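Local coordinates for probable quinone reductase Qor (NADPH:quinone reductase) (Zeta-crystallin homolog protein) (Mycobacterium tuberculosis, PDB 4RVU), which binds NADPH and probably uses it to reduce quinones, as expected of a zeta-crystallin-like quinone oxidoreductase, at residues M5-V10 with P60-S65; D89-A94 with T111-D116; G170-T175 with R209-G214; A231-L236 with N261-V266. All coordinates share one frame; numbering follows the deposited sequence.

Contact 1: residues M5-V10 with P60-S65; sequences MHAIEV and PFVIGS
This is a short antiparallel beta pairing at the margin of a small three-stranded sheet, where strand 61-62 lies along the N-terminal strand 5-10, whose other neighbour is strand 20-24. V10 and F61 form the hydrogen-bonded pair: V10 N reaches F61 O at 2.8 Å, almost perfectly straight and nearly along the C=O axis, and F61 N returns a bond to V10 O at 3.1 Å, lying in the carbonyl plane. E9 and V62 make the adjoining non-hydrogen-bonded pair, with CA atoms 4.3 Å apart. Beyond it the chains diverge, and the bond from I63 N to I8 O, 3.3 Å long, is weak.

The side chains sort onto two faces. On one, the F61 ring stands in the crowded position between its own N and carbonyl carbon (chi1 61°), which lets V10 CB sit over its face in a CH-pi contact, 4.3 Å from the ring centroid. I63 continues this apolar side: the I63 and I8 side chains cross obliquely, CG2 to CG2 at 4.2 Å. On the other face lie E9 and V62. The extended E9 chain runs side by side with the ring of P60, which follows a cis peptide bond, and E9 OE2 comes within 4.0 Å of P60 CB. Both methyls of V62 meet A7 CB, and Q24 of strand 20-24 touches V62, E9 and A7.

Because the best bonds are gathered at the V10-F61 pair, main-chain polarity is satisfied most firmly there; at I8 the only hydrogen bond between the segments is the weak one, supplemented by V62 CA-H...O and the I63 side chain.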
loop_
_atom_site.group_PDB
_atom_site.type_symbol
_atom_site.label_atom_id
_atom_site.label_comp_id
_atom_site.label_asym_id
_atom_site.label_seq_id
_atom_site.Cartn_x
_atom_site.Cartn_y
_atom_site.Cartn_z
ATOM N N MET A 5 16.512 33.399 26.187
ATOM C CA MET A 5 15.140 32.896 26.202
ATOM C C MET A 5 15.088 31.554 26.912
ATOM O O MET A 5 16.110 30.881 27.070
ATOM C CB MET A 5 14.614 32.717 24.773
ATOM C CG MET A 5 15.344 31.663 23.988
ATOM S SD MET A 5 14.523 31.255 22.434
ATOM C CE MET A 5 15.436 29.786 21.988
ATOM N N HIS A 6 13.893 31.157 27.330
ATOM C CA HIS A 6 13.697 29.815 27.862
ATOM C C HIS A 6 13.462 28.807 26.731
ATOM O O HIS A 6 12.838 29.129 25.718
ATOM C CB HIS A 6 12.533 29.792 28.852
ATOM C CG HIS A 6 12.739 30.677 30.041
ATOM N ND1 HIS A 6 11.941 31.771 30.306
ATOM C CD2 HIS A 6 13.656 30.631 31.040
ATOM C CE1 HIS A 6 12.354 32.359 31.417
ATOM N NE2 HIS A 6 13.396 31.687 31.878
ATOM N N ALA A 7 13.984 27.596 26.911
ATOM C CA ALA A 7 13.835 26.521 25.933
ATOM C C ALA A 7 13.933 25.176 26.632
ATOM O O ALA A 7 14.431 25.087 27.758
ATOM C CB ALA A 7 14.896 26.623 24.832
ATOM N N ILE A 8 13.464 24.135 25.951
ATOM C CA ILE A 8 13.559 22.778 26.458
ATOM C C ILE A 8 14.590 22.044 25.611
ATOM O O ILE A 8 14.367 21.753 24.426
ATOM C CB ILE A 8 12.203 22.052 26.416
ATOM C CG1 ILE A 8 11.160 22.793 27.271
ATOM C CG2 ILE A 8 12.341 20.611 26.902
ATOM C CD1 ILE A 8 11.331 22.613 28.788
ATOM N N GLU A 9 15.740 21.766 26.208
ATOM C CA GLU A 9 16.844 21.191 25.450
ATOM C C GLU A 9 17.087 19.752 25.867
ATOM O O GLU A 9 16.948 19.402 27.042
ATOM C CB GLU A 9 18.106 22.020 25.677
ATOM C CG GLU A 9 19.356 21.465 25.019
ATOM C CD GLU A 9 20.595 22.206 25.463
ATOM O OE1 GLU A 9 20.938 22.121 26.663
ATOM O OE2 GLU A 9 21.213 22.883 24.618
ATOM N N VAL A 10 17.441 18.922 24.892
ATOM C CA VAL A 10 17.827 17.541 25.142
ATOM C C VAL A 10 19.332 17.421 24.903
ATOM O O VAL A 10 19.812 17.677 23.799
ATOM C CB VAL A 10 17.038 16.586 24.233
ATOM C CG1 VAL A 10 17.490 15.147 24.424
ATOM C CG2 VAL A 10 15.550 16.718 24.523
ATOM N N PRO A 60 23.389 18.373 21.182
ATOM C CA PRO A 60 22.066 18.536 21.795
ATOM C C PRO A 60 21.105 19.224 20.830
ATOM O O PRO A 60 21.532 19.734 19.790
ATOM C CB PRO A 60 22.352 19.454 22.982
ATOM C CG PRO A 60 23.496 20.287 22.534
ATOM C CD PRO A 60 24.354 19.361 21.700
ATOM N N PHE A 61 19.819 19.230 21.159
ATOM C CA PHE A 61 18.851 19.954 20.346
ATOM C C PHE A 61 17.703 20.471 21.203
ATOM O O PHE A 61 17.405 19.904 22.254
ATOM C CB PHE A 61 18.337 19.096 19.178
ATOM C CG PHE A 61 17.620 17.829 19.591
ATOM C CD1 PHE A 61 18.319 16.633 19.738
ATOM C CD2 PHE A 61 16.242 17.820 19.781
ATOM C CE1 PHE A 61 17.663 15.464 20.096
ATOM C CE2 PHE A 61 15.579 16.661 20.143
ATOM C CZ PHE A 61 16.291 15.478 20.300
ATOM N N VAL A 62 17.102 21.575 20.768
ATOM C CA VAL A 62 15.851 22.054 21.351
ATOM C C VAL A 62 14.751 21.322 20.597
ATOM O O VAL A 62 14.739 21.317 19.366
ATOM C CB VAL A 62 15.694 23.580 21.199
ATOM C CG1 VAL A 62 14.313 24.028 21.651
ATOM C CG2 VAL A 62 16.757 24.309 22.001
ATOM N N ILE A 63 13.838 20.690 21.332
ATOM C CA ILE A 63 12.883 19.741 20.759
ATOM C C ILE A 63 11.589 20.391 20.238
ATOM O O ILE A 63 11.243 21.503 20.655
ATOM C CB ILE A 63 12.554 18.664 21.814
ATOM C CG1 ILE A 63 11.790 17.481 21.225
ATOM C CG2 ILE A 63 11.821 19.277 22.980
ATOM C CD1 ILE A 63 11.921 16.237 22.057
ATOM N N GLY A 64 10.900 19.703 19.318
ATOM C CA GLY A 64 9.557 20.082 18.885
ATOM C C GLY A 64 9.489 20.772 17.534
ATOM O O GLY A 64 10.431 21.459 17.136
ATOM N N SER A 65 8.375 20.610 16.822
ATOM C CA SER A 65 8.263 21.219 15.497
ATOM C C SER A 65 6.988 22.021 15.258
ATOM O O SER A 65 6.836 22.629 14.200
ATOM C CB SER A 65 8.435 20.164 14.391
ATOM O OG SER A 65 7.293 19.340 14.265
#

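Contact 2: residues D89-A94 with T111-D116; sequences DRVVSA and TAKVPD
Two opposed strands, 90-93 and 111-113, pair about V92 and A112, whose amides and carbonyls exchange two 2.8 Å bonds, V92 N to A112 O and A112 N to V92 O, both nearly along the C=O axes. Past them V114 N bonds straight to R90 O, although it sits above that carbonyl plane. R90 begins with CG anti to its carbonyl carbon and bends at chi3 (72°), which lays the guanidinium across V114, with V114 CB over one face. At the edge NH1 makes a weak bond to P115 O, and a water joins it to V114 O and D116 OD1; NH2 is taken by V118 O and S120 OG. The pair belongs to the GroES-like domain of the enoyl reductase family, at one end of its mixed sheet, with strand 67-74 beyond strand 90-93. V92 holds CG1 in the crowded position (chi1 59°), aimed at V114 CG2, 3.7 Å away; F291 of helix 280-295 and L127 of helix 120-140 also touch V92. On the opposite face V91 CB and T111 CG2 are tight at 3.5 Å. K113, extended beyond CG, brings NZ to 3.9 Å from D89 OD2, a long salt bridge that a water also spans; D89 OD2 also accepts from S86 N.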
loop_
_atom_site.group_PDB
_atom_site.type_symbol
_atom_site.label_atom_id
_atom_site.label_comp_id
_atom_site.label_asym_id
_atom_site.label_seq_id
_atom_site.Cartn_x
_atom_site.Cartn_y
_atom_site.Cartn_z
ATOM N N ASP A 89 2.789 39.241 11.718
ATOM C CA ASP A 89 1.740 38.269 11.394
ATOM C C ASP A 89 1.686 37.136 12.418
ATOM O O ASP A 89 2.733 36.683 12.902
ATOM C CB ASP A 89 1.946 37.665 9.994
ATOM C CG ASP A 89 1.578 38.619 8.867
ATOM O OD1 ASP A 89 0.960 39.666 9.135
ATOM O OD2 ASP A 89 1.898 38.306 7.698
ATOM N N ARG A 90 0.469 36.684 12.734
ATOM C CA ARG A 90 0.258 35.485 13.545
ATOM C C ARG A 90 0.346 34.299 12.599
ATOM O O ARG A 90 -0.363 34.258 11.585
ATOM C CB ARG A 90 -1.127 35.485 14.196
ATOM C CG ARG A 90 -1.314 36.471 15.329
ATOM C CD ARG A 90 -2.795 36.524 15.741
ATOM N NE ARG A 90 -3.177 35.311 16.435
ATOM C CZ ARG A 90 -4.237 34.561 16.147
ATOM N NH1 ARG A 90 -5.082 34.901 15.174
ATOM N NH2 ARG A 90 -4.454 33.465 16.850
ATOM N N VAL A 91 1.214 33.348 12.916
ATOM C CA VAL A 91 1.481 32.252 11.986
ATOM C C VAL A 91 1.590 30.932 12.724
ATOM O O VAL A 91 1.738 30.906 13.944
ATOM C CB VAL A 91 2.764 32.489 11.168
ATOM C CG1 VAL A 91 2.618 33.701 10.247
ATOM C CG2 VAL A 91 3.981 32.617 12.082
ATOM N N VAL A 92 1.516 29.832 11.988
ATOM C CA VAL A 92 1.637 28.527 12.607
ATOM C C VAL A 92 2.387 27.600 11.655
ATOM O O VAL A 92 2.221 27.680 10.439
ATOM C CB VAL A 92 0.249 27.965 13.022
ATOM C CG1 VAL A 92 -0.684 27.834 11.818
ATOM C CG2 VAL A 92 0.390 26.632 13.759
ATOM N N SER A 93 3.248 26.758 12.215
ATOM C CA SER A 93 4.021 25.811 11.413
ATOM C C SER A 93 4.112 24.502 12.152
ATOM O O SER A 93 4.065 24.466 13.387
ATOM C CB SER A 93 5.427 26.351 11.144
ATOM O OG SER A 93 6.157 25.492 10.266
ATOM N N ALA A 94 4.231 23.422 11.386
ATOM C CA ALA A 94 4.429 22.086 11.927
ATOM C C ALA A 94 5.835 21.616 11.566
ATOM O O ALA A 94 6.172 20.450 11.764
ATOM C CB ALA A 94 3.407 21.129 11.327
ATOM N N THR A 111 4.876 27.470 6.613
ATOM C CA THR A 111 4.235 28.237 7.676
ATOM C C THR A 111 2.965 28.856 7.107
ATOM O O THR A 111 2.978 29.400 6.000
ATOM C CB THR A 111 5.163 29.354 8.184
ATOM O OG1 THR A 111 6.356 28.775 8.728
ATOM C CG2 THR A 111 4.476 30.174 9.267
ATOM N N ALA A 112 1.873 28.794 7.863
ATOM C CA ALA A 112 0.608 29.378 7.418
ATOM C C ALA A 112 0.209 30.540 8.307
ATOM O O ALA A 112 0.443 30.511 9.522
ATOM C CB ALA A 112 -0.495 28.324 7.428
ATOM N N LYS A 113 -0.408 31.555 7.707
ATOM C CA LYS A 113 -1.033 32.620 8.487
ATOM C C LYS A 113 -2.244 32.067 9.201
ATOM O O LYS A 113 -3.017 31.312 8.617
ATOM C CB LYS A 113 -1.471 33.777 7.581
ATOM C CG LYS A 113 -0.322 34.609 7.013
ATOM C CD LYS A 113 -0.841 35.663 6.029
ATOM C CE LYS A 113 0.296 36.496 5.442
ATOM N NZ LYS A 113 -0.196 37.585 4.543
ATOM N N VAL A 114 -2.418 32.444 10.466
ATOM C CA VAL A 114 -3.571 32.020 11.241
ATOM C C VAL A 114 -4.714 33.001 10.978
ATOM O O VAL A 114 -4.498 34.210 10.975
ATOM C CB VAL A 114 -3.231 31.987 12.744
ATOM C CG1 VAL A 114 -4.421 31.512 13.566
ATOM C CG2 VAL A 114 -2.017 31.076 12.980
ATOM N N PRO A 115 -5.921 32.482 10.705
ATOM C CA PRO A 115 -7.096 33.331 10.476
ATOM C C PRO A 115 -7.387 34.164 11.727
ATOM O O PRO A 115 -7.072 33.731 12.842
ATOM C CB PRO A 115 -8.216 32.313 10.231
ATOM C CG PRO A 115 -7.510 31.095 9.712
ATOM C CD PRO A 115 -6.227 31.053 10.503
ATOM N N ASP A 116 -7.970 35.343 11.555
ATOM C CA ASP A 116 -8.161 36.235 12.692
ATOM C C ASP A 116 -9.138 35.704 13.745
ATOM O O ASP A 116 -9.118 36.156 14.891
ATOM C CB ASP A 116 -8.599 37.622 12.218
ATOM C CG ASP A 116 -7.482 38.388 11.531
ATOM O OD1 ASP A 116 -6.293 38.111 11.813
ATOM O OD2 ASP A 116 -7.805 39.281 10.718
HETATM O O HOH W 1 1.583 39.945 5.708
HETATM O O HOH W 2 -4.563 36.479 12.663
#

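Contact 3: residues G170-T175 with R209-G214; sequences GVRVIT and RELTGG
Polar contact first: R172, on strand 172-176, reaches across to the C-terminal end of helix 201-212. Its CG is anti to the backbone N (chi1 -178°) and the chain runs extended to NE, so that NH1 arrives at L211 O at 2.6 Å. The carbonyl oxygen lies in the guanidinium plane, but the donor stands 52° out of the carbonyl plane, above it. R172 NE is engaged separately, in a salt bridge with D192, and a water links NH2 to L211 O only weakly.

The apolar contact is small. I174 turns CG1 anti to its carbonyl carbon, and its CD1 meets L211 CD1 tip to tip at 4.0 Å, the two chains crossing obliquely. V193 of the neighbouring strand 193-195 also touches L211, while T148 of strand 148-151 touches both I174 and T212.

Within the helix end, G213 with its positive phi belongs to a Schellman motif. R209 O takes bonds from both T212 N and G214 N, the latter at 2.6 Å, and R209 NH1 folds back to G214 O at 3.0 Å.

Strand and helix are parts of the Rossmann-type NADPH-binding domain, the helix packing against its parallel sheet. Carbonyls at a helix C-terminus carry the negative end of the dipole, so the R172 cation, shared between L211 O and the D192 carboxylate, probably offsets charge there.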
loop_
_atom_site.group_PDB
_atom_site.type_symbol
_atom_site.label_atom_id
_atom_site.label_comp_id
_atom_site.label_asym_id
_atom_site.label_seq_id
_atom_site.Cartn_x
_atom_site.Cartn_y
_atom_site.Cartn_z
ATOM N N GLY A 170 -19.232 12.254 5.140
ATOM C CA GLY A 170 -20.204 11.183 4.934
ATOM C C GLY A 170 -19.676 9.777 5.172
ATOM O O GLY A 170 -20.235 8.799 4.668
ATOM N N VAL A 171 -18.602 9.675 5.949
ATOM C CA VAL A 171 -17.963 8.404 6.268
ATOM C C VAL A 171 -18.369 7.928 7.658
ATOM O O VAL A 171 -18.392 8.709 8.612
ATOM C CB VAL A 171 -16.432 8.550 6.212
ATOM C CG1 VAL A 171 -15.734 7.238 6.552
ATOM C CG2 VAL A 171 -16.005 9.041 4.846
ATOM N N ARG A 172 -18.716 6.650 7.770
ATOM C CA ARG A 172 -19.000 6.048 9.068
ATOM C C ARG A 172 -17.691 5.700 9.768
ATOM O O ARG A 172 -16.817 5.074 9.173
ATOM C CB ARG A 172 -19.834 4.783 8.877
ATOM C CG ARG A 172 -20.224 4.103 10.159
ATOM C CD ARG A 172 -21.072 2.876 9.846
ATOM N NE ARG A 172 -21.632 2.248 11.038
ATOM C CZ ARG A 172 -21.610 0.938 11.261
ATOM N NH1 ARG A 172 -21.038 0.130 10.381
ATOM N NH2 ARG A 172 -22.147 0.439 12.366
ATOM N N VAL A 173 -17.537 6.120 11.018
ATOM C CA VAL A 173 -16.264 5.917 11.703
ATOM C C VAL A 173 -16.418 5.020 12.917
ATOM O O VAL A 173 -17.282 5.250 13.766
ATOM C CB VAL A 173 -15.637 7.257 12.150
ATOM C CG1 VAL A 173 -14.370 7.000 12.971
ATOM C CG2 VAL A 173 -15.338 8.133 10.944
ATOM N N ILE A 174 -15.585 3.993 12.989
ATOM C CA ILE A 174 -15.499 3.150 14.174
ATOM C C ILE A 174 -14.160 3.454 14.834
ATOM O O ILE A 174 -13.137 3.514 14.150
ATOM C CB ILE A 174 -15.555 1.657 13.795
ATOM C CG1 ILE A 174 -16.812 1.359 12.977
ATOM C CG2 ILE A 174 -15.468 0.774 15.043
ATOM C CD1 ILE A 174 -16.753 -0.000 12.249
ATOM N N THR A 175 -14.162 3.665 16.150
ATOM C CA THR A 175 -12.933 3.996 16.864
ATOM C C THR A 175 -12.610 3.017 17.981
ATOM O O THR A 175 -13.452 2.207 18.367
ATOM C CB THR A 175 -13.001 5.410 17.484
ATOM O OG1 THR A 175 -14.040 5.437 18.473
ATOM C CG2 THR A 175 -13.286 6.446 16.418
ATOM N N ARG A 209 -16.452 -6.748 11.591
ATOM C CA ARG A 209 -17.247 -7.406 10.557
ATOM C C ARG A 209 -18.739 -7.348 10.900
ATOM O O ARG A 209 -19.564 -7.053 10.035
ATOM C CB ARG A 209 -16.811 -8.865 10.352
ATOM C CG ARG A 209 -15.343 -9.042 9.971
ATOM C CD ARG A 209 -15.106 -9.445 8.523
ATOM N NE ARG A 209 -13.681 -9.363 8.194
ATOM C CZ ARG A 209 -13.193 -8.787 7.100
ATOM N NH1 ARG A 209 -14.011 -8.259 6.200
ATOM N NH2 ARG A 209 -11.883 -8.743 6.906
ATOM N N GLU A 210 -19.064 -7.619 12.161
ATOM C CA GLU A 210 -20.446 -7.527 12.639
ATOM C C GLU A 210 -21.058 -6.182 12.271
ATOM O O GLU A 210 -22.188 -6.113 11.776
ATOM C CB GLU A 210 -20.513 -7.744 14.158
ATOM C CG GLU A 210 -21.922 -7.628 14.747
ATOM C CD GLU A 210 -21.969 -7.891 16.240
ATOM O OE1 GLU A 210 -20.926 -7.741 16.915
ATOM O OE2 GLU A 210 -23.057 -8.247 16.744
ATOM N N LEU A 211 -20.288 -5.115 12.483
ATOM C CA LEU A 211 -20.781 -3.757 12.284
ATOM C C LEU A 211 -20.876 -3.373 10.819
ATOM O O LEU A 211 -21.611 -2.450 10.462
ATOM C CB LEU A 211 -19.870 -2.763 13.009
ATOM C CG LEU A 211 -19.793 -2.948 14.518
ATOM C CD1 LEU A 211 -18.649 -2.127 15.091
ATOM C CD2 LEU A 211 -21.120 -2.542 15.149
ATOM N N THR A 212 -20.119 -4.070 9.976
ATOM C CA THR A 212 -20.023 -3.723 8.570
ATOM C C THR A 212 -20.657 -4.801 7.698
ATOM O O THR A 212 -20.521 -4.777 6.466
ATOM C CB THR A 212 -18.554 -3.535 8.143
ATOM O OG1 THR A 212 -17.769 -4.636 8.621
ATOM C CG2 THR A 212 -17.986 -2.238 8.721
ATOM N N GLY A 213 -21.336 -5.750 8.343
ATOM C CA GLY A 213 -22.015 -6.820 7.627
ATOM C C GLY A 213 -21.073 -7.845 7.026
ATOM O O GLY A 213 -21.349 -8.415 5.972
ATOM N N GLY A 214 -19.960 -8.093 7.706
ATOM C CA GLY A 214 -18.967 -9.029 7.214
ATOM C C GLY A 214 -17.973 -8.401 6.250
ATOM O O GLY A 214 -16.899 -8.963 6.022
HETATM O O HOH W 3 -24.034 -1.630 12.832
#

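Contact 4: residues A231-L236 with N261-V266; sequences ASLASL and NAAGSV
The close side of this contact is wholly apolar and rests on four side chains. L233, near the end of helix 229-234, carries CG anti to its backbone N (chi1 -180°), which swings its tip toward segment 261-266; there CD1 touches A263 CB at 3.7 Å and V266 CG2 at 3.9 Å. L236 has the other rotation, CG anti to the carbonyl carbon (chi1 -76°), and its CD1 lies against V266 CB at 4.1 Å and against CG1 about equally near. V266 thus meets two leucines, both crossing it obliquely, L233 at CG2, L236 chiefly at CB and CG1, with CG2 also close. L242 of strand 240-244 touches both leucines, and L260 of helix 258-262 touches L233 and V266.

The other side is looser, and two waters mediate between the main-chain carbonyls. One water lies 2.8 Å from both A263 O and L233 O, and a second spans A263 O and L236 O, so the carbonyls are joined through solvent instead of directly. L236 O also accepts from R209 NH2.

Each chain leaves its helix in its own way. S235 OG turns back to A231 O at 2.6 Å, whereas G264, with positive phi, breaks from the helix while N261 O accepts from both G264 N and S265 N. Just beyond, S265 OG bonds to H275 ND1 of the second subunit, and V266 O to T269 OG1 of that same subunit. Here two helix ends of the Rossmann-type cofactor domain converge beside strands 240-244 and 267-269 of its parallel sheet, next to the dimer interface.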
loop_
_atom_site.group_PDB
_atom_site.type_symbol
_atom_site.label_atom_id
_atom_site.label_comp_id
_atom_site.label_asym_id
_atom_site.label_seq_id
_atom_site.Cartn_x
_atom_site.Cartn_y
_atom_site.Cartn_z
ATOM N N ALA A 231 -4.958 -6.695 14.389
ATOM C CA ALA A 231 -6.393 -6.468 14.352
ATOM C C ALA A 231 -6.806 -5.552 13.199
ATOM O O ALA A 231 -7.819 -5.796 12.539
ATOM C CB ALA A 231 -6.874 -5.912 15.680
ATOM N N SER A 232 -6.035 -4.489 12.972
ATOM C CA SER A 232 -6.294 -3.590 11.848
ATOM C C SER A 232 -6.267 -4.359 10.535
ATOM O O SER A 232 -7.178 -4.240 9.708
ATOM C CB SER A 232 -5.237 -2.488 11.790
ATOM O OG SER A 232 -5.324 -1.638 12.920
ATOM N N LEU A 233 -5.212 -5.135 10.346
ATOM C CA LEU A 233 -5.056 -5.906 9.111
ATOM C C LEU A 233 -6.229 -6.878 8.911
ATOM O O LEU A 233 -6.753 -7.025 7.802
ATOM C CB LEU A 233 -3.714 -6.646 9.112
ATOM C CG LEU A 233 -3.419 -7.497 7.870
ATOM C CD1 LEU A 233 -3.389 -6.606 6.649
ATOM C CD2 LEU A 233 -2.109 -8.246 8.001
ATOM N N ALA A 234 -6.661 -7.518 9.997
ATOM C CA ALA A 234 -7.764 -8.487 9.942
ATOM C C ALA A 234 -9.149 -7.865 9.743
ATOM O O ALA A 234 -10.119 -8.585 9.476
ATOM C CB ALA A 234 -7.756 -9.362 11.194
ATOM N N SER A 235 -9.258 -6.544 9.905
ATOM C CA SER A 235 -10.550 -5.872 9.817
ATOM C C SER A 235 -10.899 -5.285 8.452
ATOM O O SER A 235 -11.977 -4.720 8.282
ATOM C CB SER A 235 -10.644 -4.775 10.880
ATOM O OG SER A 235 -10.388 -5.303 12.162
ATOM N N LEU A 236 -10.001 -5.426 7.477
ATOM C CA LEU A 236 -10.152 -4.733 6.193
ATOM C C LEU A 236 -11.085 -5.376 5.169
ATOM O O LEU A 236 -11.168 -6.600 5.050
ATOM C CB LEU A 236 -8.789 -4.563 5.533
ATOM C CG LEU A 236 -7.927 -3.466 6.139
ATOM C CD1 LEU A 236 -6.477 -3.697 5.768
ATOM C CD2 LEU A 236 -8.397 -2.112 5.629
ATOM N N ASN A 261 -1.980 -10.504 1.238
ATOM C CA ASN A 261 -2.726 -11.322 0.306
ATOM C C ASN A 261 -3.891 -11.979 1.048
ATOM O O ASN A 261 -5.043 -11.781 0.704
ATOM C CB ASN A 261 -1.768 -12.361 -0.300
ATOM C CG ASN A 261 -2.435 -13.287 -1.306
ATOM O OD1 ASN A 261 -3.649 -13.238 -1.528
ATOM N ND2 ASN A 261 -1.632 -14.152 -1.920
ATOM N N ALA A 262 -3.574 -12.739 2.090
ATOM C CA ALA A 262 -4.582 -13.434 2.878
ATOM C C ALA A 262 -5.661 -12.490 3.418
ATOM O O ALA A 262 -6.835 -12.855 3.505
ATOM C CB ALA A 262 -3.916 -14.202 4.011
ATOM N N ALA A 263 -5.267 -11.264 3.753
ATOM C CA ALA A 263 -6.191 -10.301 4.344
ATOM C C ALA A 263 -7.178 -9.740 3.327
ATOM O O ALA A 263 -8.137 -9.073 3.702
ATOM C CB ALA A 263 -5.419 -9.175 5.021
ATOM N N GLY A 264 -6.942 -10.005 2.042
ATOM C CA GLY A 264 -7.825 -9.511 0.992
ATOM C C GLY A 264 -7.168 -8.703 -0.126
ATOM O O GLY A 264 -7.810 -7.809 -0.698
ATOM N N SER A 265 -5.926 -9.041 -0.478
ATOM C CA SER A 265 -5.151 -8.258 -1.460
ATOM C C SER A 265 -5.203 -6.781 -1.093
ATOM O O SER A 265 -5.573 -5.921 -1.905
ATOM C CB SER A 265 -5.663 -8.475 -2.887
ATOM O OG SER A 265 -5.469 -9.817 -3.303
ATOM N N VAL A 266 -4.830 -6.495 0.145
ATOM C CA VAL A 266 -4.971 -5.148 0.667
ATOM C C VAL A 266 -3.701 -4.358 0.417
ATOM O O VAL A 266 -2.688 -4.911 -0.019
ATOM C CB VAL A 266 -5.276 -5.170 2.165
ATOM C CG1 VAL A 266 -6.478 -6.068 2.431
ATOM C CG2 VAL A 266 -4.066 -5.650 2.946
HETATM O O HOH W 4 -8.771 -8.460 6.407
HETATM O O HOH W 5 -10.875 -8.700 3.239
#

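Overall arrangement
From the N terminus, contact 1 closes the first long loop, bringing 60-65 back to the opening strand. Contact 2 follows with a shorter closure, 89-94 to 111-116, within the GroES-like domain; S65 OG probably bonds to A94 O, joining the two. The chain then enters the cofactor domain, where contact 3 links strand 172-176 to the end of helix 201-212, and contact 4 joins two later helix ends. None nests or crosses: all four are in series. Contacts 3 and 4, with centres about 15 Å apart, meet through R209 NH2, while contacts 1 and 2 lie across the chain's centre from them, centres about 36 to 42 Å away.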